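HTH-type transcriptional regulator Rv1985c/MT2039 (Mycobacterium tuberculosis, PDB 3ISP) binds DNA as a homodimeric LysR-type transcription factor and probably activates expression of the exporter LysE while repressing its own gene. Local coordinates at residues L14-E19 with D24-R29; S43-V48 with V53-P58; A64-L69 with L136-A141; L71-A76 with Q269-D274. All coordinates share one frame; numbering follows the deposited sequence.

Contact 1: L14-E19 with D24-R29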
loop_
_atom_site.group_PDB
_atom_site.type_symbol
_atom_site.label_atom_id
_atom_site.label_comp_id
_atom_site.label_asym_id
_atom_site.label_seq_id
_atom_site.Cartn_x
_atom_site.Cartn_y
_atom_site.Cartn_z
ATOM N N LEU A 14 9.527 12.051 -21.864
ATOM C CA LEU A 14 9.037 11.598 -20.576
ATOM C C LEU A 14 7.712 10.874 -20.737
ATOM O O LEU A 14 7.608 9.661 -20.524
ATOM C CB LEU A 14 8.835 12.808 -19.670
ATOM C CG LEU A 14 8.527 12.490 -18.216
ATOM C CD1 LEU A 14 9.565 11.527 -17.704
ATOM C CD2 LEU A 14 8.514 13.743 -17.385
ATOM N N ALA A 15 6.701 11.649 -21.125
ATOM C CA ALA A 15 5.321 11.186 -21.224
ATOM C C ALA A 15 5.227 9.899 -22.014
ATOM O O ALA A 15 4.425 9.017 -21.690
ATOM C CB ALA A 15 4.442 12.264 -21.854
ATOM N N ALA A 16 6.056 9.795 -23.046
ATOM C CA ALA A 16 6.084 8.611 -23.888
ATOM C C ALA A 16 6.690 7.446 -23.122
ATOM O O ALA A 16 6.164 6.338 -23.145
ATOM C CB ALA A 16 6.865 8.881 -25.152
ATOM N N VAL A 17 7.787 7.709 -22.425
ATOM C CA VAL A 17 8.474 6.665 -21.683
ATOM C C VAL A 17 7.634 6.148 -20.519
ATOM O O VAL A 17 7.735 4.981 -20.152
ATOM C CB VAL A 17 9.842 7.147 -21.173
ATOM C CG1 VAL A 17 10.449 6.131 -20.223
ATOM C CG2 VAL A 17 10.775 7.387 -22.338
ATOM N N VAL A 18 6.800 7.005 -19.942
ATOM C CA VAL A 18 5.967 6.573 -18.826
ATOM C C VAL A 18 4.681 5.889 -19.280
ATOM O O VAL A 18 4.318 4.832 -18.769
ATOM C CB VAL A 18 5.626 7.728 -17.885
ATOM C CG1 VAL A 18 4.380 7.404 -17.093
ATOM C CG2 VAL A 18 6.805 8.009 -16.961
ATOM N N GLU A 19 3.994 6.492 -20.241
ATOM C CA GLU A 19 2.758 5.912 -20.756
ATOM C C GLU A 19 3.006 4.566 -21.453
ATOM O O GLU A 19 2.091 3.754 -21.585
ATOM C CB GLU A 19 2.074 6.898 -21.707
ATOM C CG GLU A 19 0.620 6.571 -22.026
ATOM C CD GLU A 19 -0.108 7.733 -22.687
ATOM O OE1 GLU A 19 0.424 8.869 -22.663
ATOM O OE2 GLU A 19 -1.215 7.511 -23.227
ATOM N N ASP A 24 13.058 1.889 -25.101
ATOM C CA ASP A 24 13.089 1.432 -26.488
ATOM C C ASP A 24 11.746 1.656 -27.175
ATOM O O ASP A 24 11.691 2.129 -28.315
ATOM C CB ASP A 24 13.474 -0.049 -26.562
ATOM C CG ASP A 24 14.979 -0.264 -26.569
ATOM O OD1 ASP A 24 15.727 0.738 -26.615
ATOM O OD2 ASP A 24 15.411 -1.438 -26.533
ATOM N N ALA A 25 10.668 1.308 -26.481
ATOM C CA ALA A 25 9.334 1.500 -27.026
ATOM C C ALA A 25 9.148 2.954 -27.431
ATOM O O ALA A 25 8.906 3.253 -28.597
ATOM C CB ALA A 25 8.275 1.081 -26.022
ATOM N N ALA A 26 9.289 3.857 -26.470
ATOM C CA ALA A 26 9.033 5.272 -26.711
ATOM C C ALA A 26 9.995 5.875 -27.727
ATOM O O ALA A 26 9.797 7.001 -28.181
ATOM C CB ALA A 26 9.082 6.046 -25.412
ATOM N N ALA A 27 11.038 5.123 -28.074
ATOM C CA ALA A 27 11.985 5.552 -29.101
ATOM C C ALA A 27 11.423 5.249 -30.488
ATOM O O ALA A 27 11.419 6.107 -31.376
ATOM C CB ALA A 27 13.340 4.872 -28.905
ATOM N N GLU A 28 10.946 4.019 -30.666
ATOM C CA GLU A 28 10.283 3.624 -31.899
ATOM C C GLU A 28 8.845 4.138 -31.859
ATOM O O GLU A 28 7.909 3.444 -32.265
ATOM C CB GLU A 28 10.306 2.102 -32.054
ATOM C CG GLU A 28 10.060 1.614 -33.470
ATOM C CD GLU A 28 9.584 0.167 -33.523
ATOM O OE1 GLU A 28 8.878 -0.266 -32.585
ATOM O OE2 GLU A 28 9.909 -0.535 -34.507
ATOM N N ARG A 29 8.680 5.358 -31.353
ATOM C CA ARG A 29 7.368 5.976 -31.230
ATOM C C ARG A 29 7.488 7.472 -31.465
ATOM O O ARG A 29 6.491 8.171 -31.640
ATOM C CB ARG A 29 6.798 5.723 -29.838
ATOM C CG ARG A 29 5.282 5.677 -29.779
ATOM C CD ARG A 29 4.734 4.418 -30.449
ATOM N NE ARG A 29 3.528 3.884 -29.809
ATOM C CZ ARG A 29 2.621 4.603 -29.146
ATOM N NH1 ARG A 29 2.743 5.920 -29.031
ATOM N NH2 ARG A 29 1.571 3.996 -28.605
#
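Ala16 opens the contact by setting its methyl group against that of Ala26, CB to CB at 3.6 Å. Both methyls point at the opposing segment, and neither residue has a branch that would hold the backbones apart. Small size is what suits alanine here: the same Ala26 CB also settles against the backbone of Ala16, lying 3.6 Å from its carbonyl carbon. Ala26 thus brings the short, weakly bonded helix close against helix 9-20.

Val17 comes next and touches the same methyl. Its CG2 is turned back beside its own backbone N, with CG1 anti to that N (chi1 171°), and this rotation brings CG2 to 3.8 Å from Ala26 CB. At this level the chains are close, with the CA atoms of Val17 and Ala26 only 5.2 Å apart.

No hydrogen bond joins the segments; the union is apolar packing between helix 9-20 and helix 23-27, the latter lying in the predicted helix-turn-helix motif. Val17 also touches Val37 and Ile41 on helix 34-48 and Val53 on strand 53-54, while Leu14 and Val18 pack against Leu69 of helix 66-82.

Contact 2: S43-V48 with V53-P58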
loop_
_atom_site.group_PDB
_atom_site.type_symbol
_atom_site.label_atom_id
_atom_site.label_comp_id
_atom_site.label_asym_id
_atom_site.label_seq_id
_atom_site.Cartn_x
_atom_site.Cartn_y
_atom_site.Cartn_z
ATOM N N SER A 43 18.518 15.417 -19.928
ATOM C CA SER A 43 18.722 16.860 -20.023
ATOM C C SER A 43 17.608 17.547 -19.257
ATOM O O SER A 43 17.795 18.615 -18.664
ATOM C CB SER A 43 18.739 17.311 -21.488
ATOM O OG SER A 43 19.592 18.432 -21.662
ATOM N N LEU A 44 16.449 16.899 -19.272
ATOM C CA LEU A 44 15.260 17.372 -18.581
ATOM C C LEU A 44 15.375 17.134 -17.079
ATOM O O LEU A 44 14.941 17.971 -16.275
ATOM C CB LEU A 44 14.037 16.654 -19.143
ATOM C CG LEU A 44 12.701 16.839 -18.440
ATOM C CD1 LEU A 44 12.312 18.299 -18.370
ATOM C CD2 LEU A 44 11.653 16.037 -19.173
ATOM N N GLU A 45 15.956 15.988 -16.713
ATOM C CA GLU A 45 16.294 15.689 -15.325
ATOM C C GLU A 45 17.329 16.678 -14.826
ATOM O O GLU A 45 17.276 17.113 -13.678
ATOM C CB GLU A 45 16.831 14.269 -15.182
ATOM C CG GLU A 45 15.772 13.244 -14.849
ATOM C CD GLU A 45 16.227 11.823 -15.117
ATOM O OE1 GLU A 45 17.366 11.646 -15.604
ATOM O OE2 GLU A 45 15.446 10.882 -14.843
ATOM N N GLN A 46 18.269 17.027 -15.702
ATOM C CA GLN A 46 19.264 18.048 -15.412
ATOM C C GLN A 46 18.614 19.399 -15.151
ATOM O O GLN A 46 18.797 19.988 -14.086
ATOM C CB GLN A 46 20.251 18.160 -16.564
ATOM C CG GLN A 46 21.430 17.205 -16.467
ATOM C CD GLN A 46 22.424 17.615 -15.389
ATOM O OE1 GLN A 46 22.273 18.669 -14.757
ATOM N NE2 GLN A 46 23.447 16.784 -15.175
ATOM N N GLN A 47 17.858 19.889 -16.126
ATOM C CA GLN A 47 17.212 21.192 -16.007
ATOM C C GLN A 47 16.401 21.308 -14.722
ATOM O O GLN A 47 16.454 22.312 -14.016
ATOM C CB GLN A 47 16.324 21.469 -17.227
ATOM C CG GLN A 47 15.410 22.690 -17.092
ATOM C CD GLN A 47 16.171 23.993 -16.853
ATOM O OE1 GLN A 47 17.274 24.188 -17.379
ATOM N NE2 GLN A 47 15.580 24.892 -16.062
ATOM N N VAL A 48 15.658 20.260 -14.412
ATOM C CA VAL A 48 14.728 20.308 -13.292
ATOM C C VAL A 48 15.361 19.862 -11.982
ATOM O O VAL A 48 14.876 20.180 -10.896
ATOM C CB VAL A 48 13.484 19.490 -13.613
ATOM C CG1 VAL A 48 13.179 18.504 -12.510
ATOM C CG2 VAL A 48 12.318 20.421 -13.898
ATOM N N VAL A 53 12.105 9.502 -13.879
ATOM C CA VAL A 53 11.632 8.212 -14.349
ATOM C C VAL A 53 12.396 7.092 -13.684
ATOM O O VAL A 53 13.616 7.041 -13.769
ATOM C CB VAL A 53 11.905 8.036 -15.848
ATOM C CG1 VAL A 53 11.291 6.737 -16.339
ATOM C CG2 VAL A 53 11.381 9.206 -16.631
ATOM N N VAL A 54 11.688 6.180 -13.036
ATOM C CA VAL A 54 12.324 4.953 -12.600
ATOM C C VAL A 54 12.638 4.127 -13.855
ATOM O O VAL A 54 11.737 3.795 -14.625
ATOM C CB VAL A 54 11.419 4.159 -11.668
ATOM C CG1 VAL A 54 12.255 3.256 -10.797
ATOM C CG2 VAL A 54 10.600 5.100 -10.815
ATOM N N ARG A 55 13.914 3.805 -14.064
ATOM C CA ARG A 55 14.344 3.155 -15.302
ATOM C C ARG A 55 13.945 1.685 -15.399
ATOM O O ARG A 55 13.935 1.121 -16.492
ATOM C CB ARG A 55 15.859 3.287 -15.494
ATOM C CG ARG A 55 16.297 4.470 -16.345
ATOM C CD ARG A 55 16.404 5.756 -15.541
ATOM N NE ARG A 55 16.790 6.893 -16.372
ATOM C CZ ARG A 55 16.905 8.138 -15.921
ATOM N NH1 ARG A 55 16.663 8.403 -14.643
ATOM N NH2 ARG A 55 17.272 9.117 -16.742
ATOM N N GLU A 56 13.599 1.081 -14.264
ATOM C CA GLU A 56 13.428 -0.372 -14.168
ATOM C C GLU A 56 12.226 -0.963 -14.898
ATOM O O GLU A 56 11.344 -0.247 -15.384
ATOM C CB GLU A 56 13.324 -0.806 -12.703
ATOM C CG GLU A 56 14.395 -0.262 -11.774
ATOM C CD GLU A 56 13.899 -0.156 -10.339
ATOM O OE1 GLU A 56 12.758 0.321 -10.150
ATOM O OE2 GLU A 56 14.638 -0.545 -9.405
ATOM N N LYS A 57 12.236 -2.299 -14.941
ATOM C CA LYS A 57 11.113 -3.165 -15.334
ATOM C C LYS A 57 10.053 -2.481 -16.214
ATOM O O LYS A 57 10.233 -2.419 -17.426
ATOM C CB LYS A 57 10.513 -3.818 -14.085
ATOM C CG LYS A 57 9.961 -5.213 -14.291
ATOM C CD LYS A 57 10.998 -6.273 -13.974
ATOM C CE LYS A 57 10.314 -7.591 -13.687
ATOM N NZ LYS A 57 9.203 -7.389 -12.716
ATOM N N PRO A 58 8.938 -1.990 -15.630
ATOM C CA PRO A 58 8.148 -1.064 -16.446
ATOM C C PRO A 58 8.462 0.363 -16.012
ATOM O O PRO A 58 8.529 0.624 -14.812
ATOM C CB PRO A 58 6.698 -1.400 -16.064
ATOM C CG PRO A 58 6.780 -2.460 -14.973
ATOM C CD PRO A 58 8.173 -2.401 -14.442
#
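The guanidinium of Arg55 meets the carboxylate of Glu45 with OE1 at its edge, lying in the guanidinium plane, while OE2 approaches it obliquely. The two flat groups are not coplanar: their planes stand 54° apart, consistent with one straight bond and one bent one. The straight one runs from Arg55 NH2 to Glu45 OE1, 2.8 Å long with an angle of 172° at the hydrogen, arriving on the syn side and slightly above the carboxylate plane. The second bond, Arg55 NH1 to Glu45 OE2, has the same length of 2.8 Å but is strongly bent and weak.

The two side chains approach from opposite directions. Glu45 reaches out from its helix with an extended chain, and Arg55 bends at chi2 (84°) so that its end turns back toward the helix, although its CB does not point there. Long, flexible residues of opposite charge suit this span, since no CA atoms across the contact come nearer than 8.9 Å, between Glu45 and Val53.

Glu45 OE2 also accepts a hydrogen bond from Leu52 N, so the buried carboxylate ties the end of helix 34-48 to the chain entering strand 53-54. That strand pairs with strand 60-61 in the two-stranded wing of this winged helix-turn-helix domain. Leu273 of the second subunit packs on Glu45, and Val53 rests on Leu14 of helix 9-20.

Contact 3: A64-L69 with L136-A141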
loop_
_atom_site.group_PDB
_atom_site.type_symbol
_atom_site.label_atom_id
_atom_site.label_comp_id
_atom_site.label_asym_id
_atom_site.label_seq_id
_atom_site.Cartn_x
_atom_site.Cartn_y
_atom_site.Cartn_z
ATOM N N ALA A 64 8.281 13.252 -8.516
ATOM C CA ALA A 64 8.592 14.585 -9.010
ATOM C C ALA A 64 8.340 14.691 -10.493
ATOM O O ALA A 64 8.325 15.779 -11.051
ATOM C CB ALA A 64 10.018 14.961 -8.690
ATOM N N GLY A 65 8.146 13.553 -11.133
ATOM C CA GLY A 65 7.879 13.537 -12.558
ATOM C C GLY A 65 6.398 13.650 -12.877
ATOM O O GLY A 65 6.026 13.858 -14.028
ATOM N N ILE A 66 5.550 13.502 -11.864
ATOM C CA ILE A 66 4.113 13.652 -12.065
ATOM C C ILE A 66 3.759 15.005 -12.693
ATOM O O ILE A 66 3.135 15.048 -13.743
ATOM C CB ILE A 66 3.304 13.425 -10.757
ATOM C CG1 ILE A 66 2.851 11.964 -10.644
ATOM C CG2 ILE A 66 2.078 14.321 -10.717
ATOM C CD1 ILE A 66 3.892 11.013 -10.099
ATOM N N PRO A 67 4.167 16.110 -12.061
ATOM C CA PRO A 67 3.829 17.433 -12.597
ATOM C C PRO A 67 4.278 17.670 -14.049
ATOM O O PRO A 67 3.558 18.318 -14.801
ATOM C CB PRO A 67 4.554 18.383 -11.649
ATOM C CG PRO A 67 4.656 17.617 -10.371
ATOM C CD PRO A 67 4.880 16.203 -10.775
ATOM N N LEU A 68 5.437 17.166 -14.450
ATOM C CA LEU A 68 5.846 17.306 -15.843
ATOM C C LEU A 68 5.055 16.368 -16.757
ATOM O O LEU A 68 4.935 16.610 -17.950
ATOM C CB LEU A 68 7.348 17.057 -16.012
ATOM C CG LEU A 68 8.350 17.695 -15.043
ATOM C CD1 LEU A 68 9.746 17.645 -15.663
ATOM C CD2 LEU A 68 7.982 19.123 -14.673
ATOM N N LEU A 69 4.533 15.285 -16.196
ATOM C CA LEU A 69 3.668 14.385 -16.938
ATOM C C LEU A 69 2.428 15.135 -17.360
ATOM O O LEU A 69 2.000 15.076 -18.516
ATOM C CB LEU A 69 3.249 13.219 -16.060
ATOM C CG LEU A 69 4.110 11.979 -16.202
ATOM C CD1 LEU A 69 3.335 10.792 -15.701
ATOM C CD2 LEU A 69 4.494 11.803 -17.663
ATOM N N LEU A 136 -5.878 13.226 -12.606
ATOM C CA LEU A 136 -5.786 14.650 -12.892
ATOM C C LEU A 136 -4.353 15.140 -12.724
ATOM O O LEU A 136 -3.801 15.759 -13.625
ATOM C CB LEU A 136 -6.724 15.459 -12.004
ATOM C CG LEU A 136 -8.201 15.412 -12.362
ATOM C CD1 LEU A 136 -8.938 16.483 -11.575
ATOM C CD2 LEU A 136 -8.388 15.619 -13.852
ATOM N N ARG A 137 -3.760 14.870 -11.568
ATOM C CA ARG A 137 -2.370 15.217 -11.338
ATOM C C ARG A 137 -1.470 14.713 -12.456
ATOM O O ARG A 137 -0.588 15.432 -12.916
ATOM C CB ARG A 137 -1.886 14.649 -10.006
ATOM C CG ARG A 137 -2.225 15.511 -8.806
ATOM C CD ARG A 137 -1.521 15.027 -7.556
ATOM N NE ARG A 137 -1.669 13.583 -7.382
ATOM C CZ ARG A 137 -2.658 13.003 -6.708
ATOM N NH1 ARG A 137 -3.604 13.745 -6.133
ATOM N NH2 ARG A 137 -2.700 11.679 -6.611
ATOM N N GLU A 138 -1.700 13.482 -12.897
ATOM C CA GLU A 138 -0.809 12.824 -13.850
ATOM C C GLU A 138 -1.068 13.192 -15.324
ATOM O O GLU A 138 -0.453 12.620 -16.237
ATOM C CB GLU A 138 -0.870 11.294 -13.665
ATOM C CG GLU A 138 -0.246 10.772 -12.365
ATOM C CD GLU A 138 -0.220 9.244 -12.282
ATOM O OE1 GLU A 138 -0.721 8.588 -13.227
ATOM O OE2 GLU A 138 0.299 8.701 -11.272
ATOM N N GLY A 139 -1.982 14.132 -15.550
ATOM C CA GLY A 139 -2.328 14.570 -16.892
ATOM C C GLY A 139 -3.137 13.546 -17.660
ATOM O O GLY A 139 -3.536 13.789 -18.799
ATOM N N VAL A 140 -3.382 12.398 -17.040
ATOM C CA VAL A 140 -4.146 11.334 -17.684
ATOM C C VAL A 140 -5.558 11.795 -18.018
ATOM O O VAL A 140 -6.056 11.535 -19.115
ATOM C CB VAL A 140 -4.191 10.049 -16.821
ATOM C CG1 VAL A 140 -5.372 9.165 -17.211
ATOM C CG2 VAL A 140 -2.887 9.290 -16.940
ATOM N N ALA A 141 -6.198 12.484 -17.078
ATOM C CA ALA A 141 -7.532 13.036 -17.308
ATOM C C ALA A 141 -7.472 14.550 -17.422
ATOM O O ALA A 141 -6.758 15.205 -16.662
ATOM C CB ALA A 141 -8.461 12.639 -16.191
#
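Ile66 and Glu138 pass each other at a slant, meeting through their aliphatic parts: Ile66 CG1 lies 3.7 Å from Glu138 CG. The glutamate chain is extended beyond CG, which carries its carboxylate past the isoleucine, and OE2 forms a salt bridge with Arg134, one turn back. Glutamate is useful here because its methylene can join an apolar contact while its charge is met elsewhere.

The other branch of Ile66 points to the neighbouring residue. Its CG2 sits 3.6 Å from Arg137 O and 4.0 Å from Arg137 CB, so the beta-branched side chain touches two successive residues at once. Arg137 contributes its base and backbone to this meeting. The carbonyl O of Arg137 is in turn bonded by Arg70 NH1, a polar link just beside the apolar one.

One turn further along, Leu69 faces the second segment and sets its CB 3.8 Å from Glu138 O. Gly139 follows with a positive phi of 73°, a backbone shape that favours glycine, as the chain leaves helix 129-137; having no side chain also suits its place facing Leu69 O.

The contact joins helix 66-82, the linker helix of LysR-type regulators, to the C-terminal end of helix 129-137 in the regulatory domain. Leu68, which points away from 136-141, packs on Leu11 and Leu14 of helix 9-20 and on Met86 of the second subunit.

Contact 4: L71-A76 with Q269-D274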
loop_
_atom_site.group_PDB
_atom_site.type_symbol
_atom_site.label_atom_id
_atom_site.label_comp_id
_atom_site.label_asym_id
_atom_site.label_seq_id
_atom_site.Cartn_x
_atom_site.Cartn_y
_atom_site.Cartn_z
ATOM N N LEU A 71 2.206 18.429 -17.344
ATOM C CA LEU A 71 2.711 19.492 -18.200
ATOM C C LEU A 71 2.771 19.063 -19.659
ATOM O O LEU A 71 2.395 19.813 -20.558
ATOM C CB LEU A 71 4.102 19.923 -17.743
ATOM C CG LEU A 71 4.720 21.058 -18.558
ATOM C CD1 LEU A 71 3.851 22.302 -18.479
ATOM C CD2 LEU A 71 6.122 21.363 -18.077
ATOM N N ALA A 72 3.251 17.850 -19.891
ATOM C CA ALA A 72 3.359 17.340 -21.242
ATOM C C ALA A 72 1.983 17.272 -21.912
ATOM O O ALA A 72 1.839 17.585 -23.100
ATOM C CB ALA A 72 4.038 15.972 -21.241
ATOM N N ALA A 73 0.971 16.873 -21.145
ATOM C CA ALA A 73 -0.345 16.616 -21.718
ATOM C C ALA A 73 -1.175 17.882 -21.905
ATOM O O ALA A 73 -1.956 17.981 -22.853
ATOM C CB ALA A 73 -1.103 15.598 -20.892
ATOM N N GLN A 74 -1.020 18.846 -21.006
ATOM C CA GLN A 74 -1.730 20.101 -21.163
ATOM C C GLN A 74 -1.124 20.793 -22.367
ATOM O O GLN A 74 -1.824 21.391 -23.179
ATOM C CB GLN A 74 -1.614 20.956 -19.902
ATOM C CG GLN A 74 -1.939 20.187 -18.626
ATOM C CD GLN A 74 -1.961 21.057 -17.380
ATOM O OE1 GLN A 74 -0.981 21.718 -17.040
ATOM N NE2 GLN A 74 -3.083 21.037 -16.679
ATOM N N THR A 75 0.189 20.674 -22.495
ATOM C CA THR A 75 0.907 21.264 -23.613
ATOM C C THR A 75 0.483 20.643 -24.936
ATOM O O THR A 75 0.319 21.339 -25.939
ATOM C CB THR A 75 2.424 21.102 -23.424
ATOM O OG1 THR A 75 2.918 22.193 -22.636
ATOM C CG2 THR A 75 3.137 21.082 -24.760
ATOM N N ALA A 76 0.304 19.328 -24.929
ATOM C CA ALA A 76 -0.098 18.595 -26.123
ATOM C C ALA A 76 -1.490 19.000 -26.603
ATOM O O ALA A 76 -1.769 18.978 -27.806
ATOM C CB ALA A 76 -0.044 17.096 -25.860
ATOM N N GLN A 269 -13.764 19.244 -11.569
ATOM C CA GLN A 269 -12.389 19.732 -11.644
ATOM C C GLN A 269 -11.779 19.474 -13.025
ATOM O O GLN A 269 -11.835 18.349 -13.527
ATOM C CB GLN A 269 -11.521 19.089 -10.559
ATOM C CG GLN A 269 -11.936 19.500 -9.174
ATOM C CD GLN A 269 -10.822 19.426 -8.147
ATOM O OE1 GLN A 269 -9.678 19.786 -8.419
ATOM N NE2 GLN A 269 -11.167 18.998 -6.944
ATOM N N CYS A 270 -11.199 20.510 -13.632
ATOM C CA CYS A 270 -10.536 20.366 -14.928
ATOM C C CYS A 270 -9.280 21.232 -15.053
ATOM O O CYS A 270 -9.074 22.166 -14.273
ATOM C CB CYS A 270 -11.501 20.681 -16.068
ATOM S SG CYS A 270 -12.072 22.391 -16.132
ATOM N N TRP A 271 -8.447 20.911 -16.043
ATOM C CA TRP A 271 -7.212 21.653 -16.299
ATOM C C TRP A 271 -7.421 23.153 -16.292
ATOM O O TRP A 271 -8.171 23.684 -17.110
ATOM C CB TRP A 271 -6.604 21.271 -17.645
ATOM C CG TRP A 271 -5.957 19.929 -17.660
ATOM C CD1 TRP A 271 -5.573 19.191 -16.580
ATOM C CD2 TRP A 271 -5.590 19.174 -18.816
ATOM N NE1 TRP A 271 -5.008 18.012 -16.997
ATOM C CE2 TRP A 271 -5.005 17.979 -18.366
ATOM C CE3 TRP A 271 -5.710 19.389 -20.190
ATOM C CZ2 TRP A 271 -4.538 16.998 -19.243
ATOM C CZ3 TRP A 271 -5.249 18.409 -21.062
ATOM C CH2 TRP A 271 -4.673 17.230 -20.583
ATOM N N LYS A 272 -6.747 23.831 -15.368
ATOM C CA LYS A 272 -6.707 25.285 -15.364
ATOM C C LYS A 272 -5.832 25.791 -16.510
ATOM O O LYS A 272 -4.605 25.754 -16.436
ATOM C CB LYS A 272 -6.176 25.799 -14.027
ATOM C CG LYS A 272 -6.145 27.313 -13.900
ATOM C CD LYS A 272 -5.885 27.736 -12.452
ATOM C CE LYS A 272 -4.629 27.076 -11.895
ATOM N NZ LYS A 272 -4.645 27.015 -10.407
ATOM N N LEU A 273 -6.484 26.247 -17.570
ATOM C CA LEU A 273 -5.817 26.779 -18.737
ATOM C C LEU A 273 -6.893 27.241 -19.689
ATOM O O LEU A 273 -8.069 27.058 -19.414
ATOM C CB LEU A 273 -4.929 25.728 -19.397
ATOM C CG LEU A 273 -5.523 24.353 -19.706
ATOM C CD1 LEU A 273 -6.545 24.429 -20.827
ATOM C CD2 LEU A 273 -4.413 23.375 -20.067
ATOM N N ASP A 274 -6.496 27.851 -20.800
ATOM C CA ASP A 274 -7.453 28.229 -21.837
ATOM C C ASP A 274 -7.609 27.123 -22.875
ATOM O O ASP A 274 -6.629 26.564 -23.372
ATOM C CB ASP A 274 -7.020 29.519 -22.523
ATOM C CG ASP A 274 -7.235 30.732 -21.654
ATOM O OD1 ASP A 274 -8.024 30.626 -20.682
ATOM O OD2 ASP A 274 -6.616 31.785 -21.946
#
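Gln74 lies over one face of the Trp271 indole, and the two make a CH-pi interaction. Gln74 CG stands 3.9 Å from the centroid of the five-membered ring, only 15° from the ring normal. With this CG anti to the carbonyl carbon (chi1 -49°) and the chain extended beyond it, the glutamine spreads across the indole. Its amide then stands almost perpendicular to the ring, at 88°, and Gln74 NE2 lies over the same face, near Trp271 CG and CD1. Glutamine suits the place because its methylenes can lie on the aromatic surface.

Purely apolar packing adds to this meeting. Ala73 CB touches the far end of the indole, 3.9 Å from Trp271 CH2, and its small methyl lets the six-membered ring come close to the helix. Leu273 CD2 meets Gln74 CB at 3.7 Å, beside the indole. No hydrogen bond crosses between the segments.

The contact brings the linker helix 66-82 onto the end of strand 255-271 in the regulatory-domain sheet. Leu273 also packs on Ile278 of helix 276-288, while Ala72 touches Leu11 and Ala15 of helix 9-20. Thr75, which points away from 269-274, meets Thr75 of the second subunit, where the paired linker helices pack together.

Overall arrangement
Following the chain from the N terminus, contact 1 closes a short turn between the first two helices, and contact 2 then closes the turn from helix 34-48 into the wing. These two lie in series within the DNA-binding region and touch through Leu14 and Val53. Contacts 3 and 4 both start on helix 66-82 and close much longer excursions into the regulatory domain; because 71-76 lies between 64-69 and 136-141 while 269-274 comes after both, they cross. Their centres are about 10 Å apart. The linker helix thus touches both helix 9-20 and the regulatory domain, while contacts 2, 3 and 4 also touch the second subunit.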